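Local coordinates for ABC transporter, substrate binding protein (Polyamine) (Agrobacterium tumefaciens, PDB 4EUO), which binds gamma-aminobutyric acid as the periplasmic substrate-binding protein of an ABC transporter, and so probably delivers it for import, at residues Lys70-Asp82 against Val230-Ile244. Residues are numbered along the deposited sequence; the frame is centred on the assembly and turned at random.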
loop_
_atom_site.group_PDB
_atom_site.type_symbol
_atom_site.label_atom_id
_atom_site.label_comp_id
_atom_site.label_asym_id
_atom_site.label_seq_id
_atom_site.Cartn_x
_atom_site.Cartn_y
_atom_site.Cartn_z
ATOM N N LYS A 70 -3.663 -20.841 1.754
ATOM C CA LYS A 70 -4.882 -20.863 2.565
ATOM C C LYS A 70 -6.123 -21.213 1.726
ATOM O O LYS A 70 -7.218 -21.357 2.277
ATOM C CB LYS A 70 -5.075 -19.508 3.276
ATOM C CG LYS A 70 -4.145 -19.340 4.455
ATOM C CD LYS A 70 -4.451 -18.069 5.227
ATOM C CE LYS A 70 -3.544 -17.945 6.409
ATOM N NZ LYS A 70 -3.907 -16.757 7.218
ATOM N N GLY A 71 -5.939 -21.313 0.408
ATOM C CA GLY A 71 -7.022 -21.640 -0.513
ATOM C C GLY A 71 -7.870 -20.446 -0.906
ATOM O O GLY A 71 -9.009 -20.612 -1.341
ATOM N N LEU A 72 -7.334 -19.207 -0.740
ATOM C CA LEU A 72 -8.116 -18.014 -1.034
ATOM C C LEU A 72 -8.025 -17.525 -2.454
ATOM O O LEU A 72 -8.878 -16.747 -2.881
ATOM C CB LEU A 72 -7.688 -16.889 -0.073
ATOM C CG LEU A 72 -8.051 -17.131 1.398
ATOM C CD1 LEU A 72 -7.153 -16.300 2.329
ATOM C CD2 LEU A 72 -9.510 -16.813 1.661
ATOM N N LEU A 73 -6.976 -17.939 -3.178
ATOM C CA LEU A 73 -6.619 -17.419 -4.475
ATOM C C LEU A 73 -6.473 -18.435 -5.575
ATOM O O LEU A 73 -5.990 -19.538 -5.316
ATOM C CB LEU A 73 -5.267 -16.634 -4.376
ATOM C CG LEU A 73 -5.212 -15.531 -3.297
ATOM C CD1 LEU A 73 -3.818 -14.856 -3.306
ATOM C CD2 LEU A 73 -6.304 -14.463 -3.514
ATOM N N GLU A 74 -6.731 -18.010 -6.805
ATOM C CA GLU A 74 -6.429 -18.831 -7.960
ATOM C C GLU A 74 -4.948 -18.716 -8.213
ATOM O O GLU A 74 -4.358 -17.623 -8.067
ATOM C CB GLU A 74 -7.115 -18.263 -9.198
ATOM C CG GLU A 74 -8.635 -18.355 -9.188
ATOM C CD GLU A 74 -9.245 -19.741 -9.296
ATOM O OE1 GLU A 74 -8.508 -20.719 -9.561
ATOM O OE2 GLU A 74 -10.469 -19.843 -9.056
ATOM N N LYS A 75 -4.323 -19.823 -8.677
ATOM C CA LYS A 75 -2.943 -19.741 -9.109
ATOM C C LYS A 75 -2.987 -18.900 -10.372
ATOM O O LYS A 75 -3.916 -19.023 -11.192
ATOM C CB LYS A 75 -2.388 -21.145 -9.433
ATOM C CG LYS A 75 -1.892 -21.874 -8.199
ATOM C CD LYS A 75 -1.219 -23.198 -8.540
ATOM C CE LYS A 75 -0.791 -23.967 -7.313
ATOM N NZ LYS A 75 0.463 -23.425 -6.726
ATOM N N LEU A 76 -2.022 -17.993 -10.537
ATOM C CA LEU A 76 -2.035 -17.163 -11.732
ATOM C C LEU A 76 -1.595 -17.958 -12.976
ATOM O O LEU A 76 -0.762 -18.867 -12.873
ATOM C CB LEU A 76 -1.157 -15.907 -11.576
ATOM C CG LEU A 76 -1.611 -14.885 -10.518
ATOM C CD1 LEU A 76 -0.796 -13.616 -10.659
ATOM C CD2 LEU A 76 -3.104 -14.533 -10.628
ATOM N N ASP A 77 -2.124 -17.575 -14.128
ATOM C CA ASP A 77 -1.777 -18.254 -15.390
ATOM C C ASP A 77 -0.589 -17.514 -16.001
ATOM O O ASP A 77 -0.759 -16.482 -16.657
ATOM C CB ASP A 77 -2.971 -18.263 -16.356
ATOM C CG ASP A 77 -2.735 -19.054 -17.630
ATOM O OD1 ASP A 77 -1.569 -19.427 -17.891
ATOM O OD2 ASP A 77 -3.709 -19.261 -18.384
ATOM N N PHE A 78 0.621 -18.044 -15.773
ATOM C CA PHE A 78 1.831 -17.444 -16.317
ATOM C C PHE A 78 2.095 -17.757 -17.803
ATOM O O PHE A 78 3.104 -17.314 -18.351
ATOM C CB PHE A 78 3.045 -17.667 -15.420
ATOM C CG PHE A 78 2.951 -16.887 -14.129
ATOM C CD1 PHE A 78 3.169 -15.515 -14.113
ATOM C CD2 PHE A 78 2.655 -17.527 -12.934
ATOM C CE1 PHE A 78 3.076 -14.788 -12.914
ATOM C CE2 PHE A 78 2.583 -16.806 -11.733
ATOM C CZ PHE A 78 2.808 -15.444 -11.737
ATOM N N SER A 79 1.148 -18.422 -18.468
ATOM C CA SER A 79 1.237 -18.584 -19.923
ATOM C C SER A 79 0.570 -17.342 -20.547
ATOM O O SER A 79 0.767 -17.047 -21.724
ATOM C CB SER A 79 0.559 -19.877 -20.386
ATOM O OG SER A 79 -0.855 -19.769 -20.425
ATOM N N VAL A 80 -0.217 -16.596 -19.724
ATOM C CA VAL A 80 -0.898 -15.381 -20.134
ATOM C C VAL A 80 -0.145 -14.166 -19.543
ATOM O O VAL A 80 0.103 -13.195 -20.257
ATOM C CB VAL A 80 -2.386 -15.416 -19.704
ATOM C CG1 VAL A 80 -3.065 -14.076 -19.942
ATOM C CG2 VAL A 80 -3.135 -16.531 -20.447
ATOM N N ILE A 81 0.144 -14.196 -18.229
ATOM C CA ILE A 81 0.888 -13.116 -17.582
ATOM C C ILE A 81 2.375 -13.424 -17.837
ATOM O O ILE A 81 2.882 -14.457 -17.397
ATOM C CB ILE A 81 0.532 -13.042 -16.074
ATOM C CG1 ILE A 81 -0.970 -12.719 -15.859
ATOM C CG2 ILE A 81 1.420 -12.006 -15.347
ATOM C CD1 ILE A 81 -1.520 -13.271 -14.569
ATOM N N ASP A 82 3.047 -12.504 -18.473
ATOM C CA ASP A 82 4.464 -12.641 -18.797
ATOM C C ASP A 82 5.280 -12.044 -17.678
ATOM O O ASP A 82 5.362 -10.827 -17.569
ATOM C CB ASP A 82 4.755 -11.954 -20.145
ATOM C CG ASP A 82 6.228 -11.960 -20.551
ATOM O OD1 ASP A 82 7.019 -12.699 -19.920
ATOM O OD2 ASP A 82 6.587 -11.207 -21.480
ATOM N N VAL A 230 -6.310 -12.969 -7.746
ATOM C CA VAL A 230 -7.599 -13.408 -8.272
ATOM C C VAL A 230 -8.242 -14.320 -7.254
ATOM O O VAL A 230 -7.737 -15.404 -7.004
ATOM C CB VAL A 230 -7.375 -14.149 -9.606
ATOM C CG1 VAL A 230 -8.715 -14.675 -10.143
ATOM C CG2 VAL A 230 -6.713 -13.250 -10.632
ATOM N N PRO A 231 -9.344 -13.893 -6.622
ATOM C CA PRO A 231 -9.959 -14.768 -5.608
ATOM C C PRO A 231 -10.399 -16.127 -6.157
ATOM O O PRO A 231 -10.946 -16.189 -7.266
ATOM C CB PRO A 231 -11.142 -13.954 -5.094
ATOM C CG PRO A 231 -10.734 -12.529 -5.345
ATOM C CD PRO A 231 -10.006 -12.589 -6.684
ATOM N N LYS A 232 -10.195 -17.175 -5.374
ATOM C CA LYS A 232 -10.557 -18.540 -5.756
ATOM C C LYS A 232 -12.072 -18.650 -5.941
ATOM O O LYS A 232 -12.845 -18.406 -5.009
ATOM C CB LYS A 232 -10.099 -19.493 -4.660
ATOM C CG LYS A 232 -10.293 -20.976 -5.079
ATOM C CD LYS A 232 -9.330 -21.921 -4.395
ATOM C CE LYS A 232 -9.272 -23.271 -5.075
ATOM N NZ LYS A 232 -8.413 -23.248 -6.290
ATOM N N GLY A 233 -12.470 -19.028 -7.157
ATOM C CA GLY A 233 -13.887 -19.149 -7.489
ATOM C C GLY A 233 -14.439 -18.051 -8.360
ATOM O O GLY A 233 -15.646 -18.021 -8.612
ATOM N N THR A 234 -13.597 -17.103 -8.819
ATOM C CA THR A 234 -14.044 -16.079 -9.758
ATOM C C THR A 234 -14.760 -16.769 -10.931
ATOM O O THR A 234 -14.305 -17.838 -11.376
ATOM C CB THR A 234 -12.853 -15.268 -10.323
ATOM O OG1 THR A 234 -13.295 -14.447 -11.422
ATOM C CG2 THR A 234 -11.698 -16.169 -10.780
ATOM N N LYS A 235 -15.797 -16.121 -11.461
ATOM C CA LYS A 235 -16.495 -16.703 -12.619
ATOM C C LYS A 235 -15.882 -16.162 -13.901
ATOM O O LYS A 235 -16.283 -16.559 -15.002
ATOM C CB LYS A 235 -18.011 -16.430 -12.553
ATOM C CG LYS A 235 -18.443 -14.975 -12.587
ATOM C CD LYS A 235 -19.969 -14.802 -12.793
ATOM C CE LYS A 235 -20.416 -14.875 -14.249
ATOM N NZ LYS A 235 -19.652 -13.959 -15.157
ATOM N N ASN A 236 -14.899 -15.231 -13.762
ATOM C CA ASN A 236 -14.240 -14.571 -14.893
ATOM C C ASN A 236 -12.712 -14.832 -14.845
ATOM O O ASN A 236 -11.930 -13.881 -15.021
ATOM C CB ASN A 236 -14.565 -13.061 -14.861
ATOM C CG ASN A 236 -16.047 -12.720 -14.857
ATOM O OD1 ASN A 236 -16.576 -11.952 -14.012
ATOM N ND2 ASN A 236 -16.752 -13.261 -15.834
ATOM N N LYS A 237 -12.292 -16.092 -14.613
ATOM C CA LYS A 237 -10.877 -16.457 -14.434
ATOM C C LYS A 237 -9.993 -16.052 -15.598
ATOM O O LYS A 237 -8.999 -15.355 -15.387
ATOM C CB LYS A 237 -10.686 -17.927 -14.076
ATOM C CG LYS A 237 -9.287 -18.282 -13.592
ATOM C CD LYS A 237 -9.222 -19.705 -13.125
ATOM C CE LYS A 237 -7.797 -20.136 -12.895
ATOM N NZ LYS A 237 -7.724 -21.560 -12.475
ATOM N N ASP A 238 -10.357 -16.444 -16.833
ATOM C CA ASP A 238 -9.522 -16.079 -17.980
ATOM C C ASP A 238 -9.423 -14.570 -18.156
ATOM O O ASP A 238 -8.328 -14.055 -18.390
ATOM C CB ASP A 238 -10.030 -16.768 -19.277
ATOM C CG ASP A 238 -9.903 -18.280 -19.251
ATOM O OD1 ASP A 238 -9.101 -18.798 -18.441
ATOM O OD2 ASP A 238 -10.588 -18.949 -20.060
ATOM N N ALA A 239 -10.536 -13.854 -17.987
ATOM C CA ALA A 239 -10.581 -12.404 -18.118
ATOM C C ALA A 239 -9.717 -11.747 -17.020
ATOM O O ALA A 239 -9.030 -10.766 -17.300
ATOM C CB ALA A 239 -12.014 -11.898 -18.029
ATOM N N ALA A 240 -9.715 -12.337 -15.805
ATOM C CA ALA A 240 -8.921 -11.813 -14.679
ATOM C C ALA A 240 -7.436 -11.898 -14.998
ATOM O O ALA A 240 -6.691 -10.929 -14.751
ATOM C CB ALA A 240 -9.243 -12.596 -13.420
ATOM N N MET A 241 -7.000 -13.029 -15.584
ATOM C CA MET A 241 -5.600 -13.186 -15.953
ATOM C C MET A 241 -5.202 -12.196 -17.030
ATOM O O MET A 241 -4.113 -11.608 -16.947
ATOM C CB MET A 241 -5.294 -14.630 -16.404
ATOM C CG MET A 241 -5.656 -15.685 -15.407
ATOM S SD MET A 241 -4.824 -15.442 -13.803
ATOM C CE MET A 241 -5.872 -16.497 -12.773
ATOM N N LYS A 242 -6.089 -11.946 -18.012
ATOM C CA LYS A 242 -5.825 -10.953 -19.046
ATOM C C LYS A 242 -5.748 -9.552 -18.465
ATOM O O LYS A 242 -4.943 -8.716 -18.912
ATOM C CB LYS A 242 -6.889 -11.021 -20.162
ATOM C CG LYS A 242 -6.783 -12.277 -21.023
ATOM C CD LYS A 242 -7.924 -12.319 -22.030
ATOM C CE LYS A 242 -7.917 -13.602 -22.825
ATOM N NZ LYS A 242 -9.113 -13.698 -23.698
ATOM N N PHE A 243 -6.586 -9.276 -17.435
ATOM C CA PHE A 243 -6.573 -7.960 -16.826
ATOM C C PHE A 243 -5.248 -7.743 -16.090
ATOM O O PHE A 243 -4.663 -6.653 -16.218
ATOM C CB PHE A 243 -7.764 -7.807 -15.864
ATOM C CG PHE A 243 -7.813 -6.436 -15.223
ATOM C CD1 PHE A 243 -8.424 -5.372 -15.864
ATOM C CD2 PHE A 243 -7.155 -6.189 -14.020
ATOM C CE1 PHE A 243 -8.443 -4.097 -15.289
ATOM C CE2 PHE A 243 -7.174 -4.914 -13.443
ATOM C CZ PHE A 243 -7.783 -3.869 -14.090
ATOM N N ILE A 244 -4.772 -8.772 -15.380
ATOM C CA ILE A 244 -3.501 -8.641 -14.657
ATOM C C ILE A 244 -2.353 -8.450 -15.655
ATOM O O ILE A 244 -1.487 -7.585 -15.454
ATOM C CB ILE A 244 -3.286 -9.812 -13.712
ATOM C CG1 ILE A 244 -4.327 -9.751 -12.565
ATOM C CG2 ILE A 244 -1.849 -9.818 -13.176
ATOM C CD1 ILE A 244 -4.237 -10.882 -11.583
HETATM O O HOH W 1 -4.441 -15.000 -7.302
HETATM O O HOH W 2 -12.586 -19.840 -10.923
HETATM O O HOH W 3 -6.014 -17.875 -18.239
#
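Glu74 binds the Pro231-Thr234 turn through OE2 and the start of helix 237-247 through OE1. Its CG lies beside the backbone N (chi1 -68°) and the chain bends at chi2 (-69°), which brings the carboxylate to Gly233 N and Lys237 NZ, with Glu74 CG 3.8 Å from Val230 CG1. Gly233 N points at Glu74 OE2 over 2.9 Å, a nearly straight bond that arrives on the anti side, somewhat out of the carboxylate plane; a water links OE2 to Thr234 O as well. The other oxygen, Glu74 OE1, forms a salt bridge of 3.1 Å with Lys237 NZ, which approaches from above the plane at the end of an extended chain. Lys232 NZ stays beyond salt-bridge range of OE1, yet the two lysines would probably favour the ionised carboxylate. Next to this cluster the backbones form a single beta bridge, Leu73 with Pro231: Glu74 N donates to Val230 O at 2.8 Å and Lys232 N to Leu72 O at 2.9 Å. The turn is type II, with Gly233 at positive phi. In this periplasmic binding protein fold the bridge joins the loop after helix 61-67 to the connection between strand 215-229 and helix 237-247, and Thr234 OG1 is held by Asp55. Farther along, Met241 comes off the helix with CG beside the backbone N and its chain bent at chi2, a curl that brings SD up against the loop at Leu76 and Asp77, Met241 SD lying 3.7 Å from Leu76 CD2; Asp77 N makes a weak hydrogen bond to that sulfur. Leu76 CD2 also meets Val230 CG2 and Ile244 CD1, while its side chain packs on Val96 of strand 96-107. Ile81 completes the apolar patch, its CD1 3.7 Å from Ile244 CG2, and on the more exposed flank Val80 CG1 rests over the Met241 backbone.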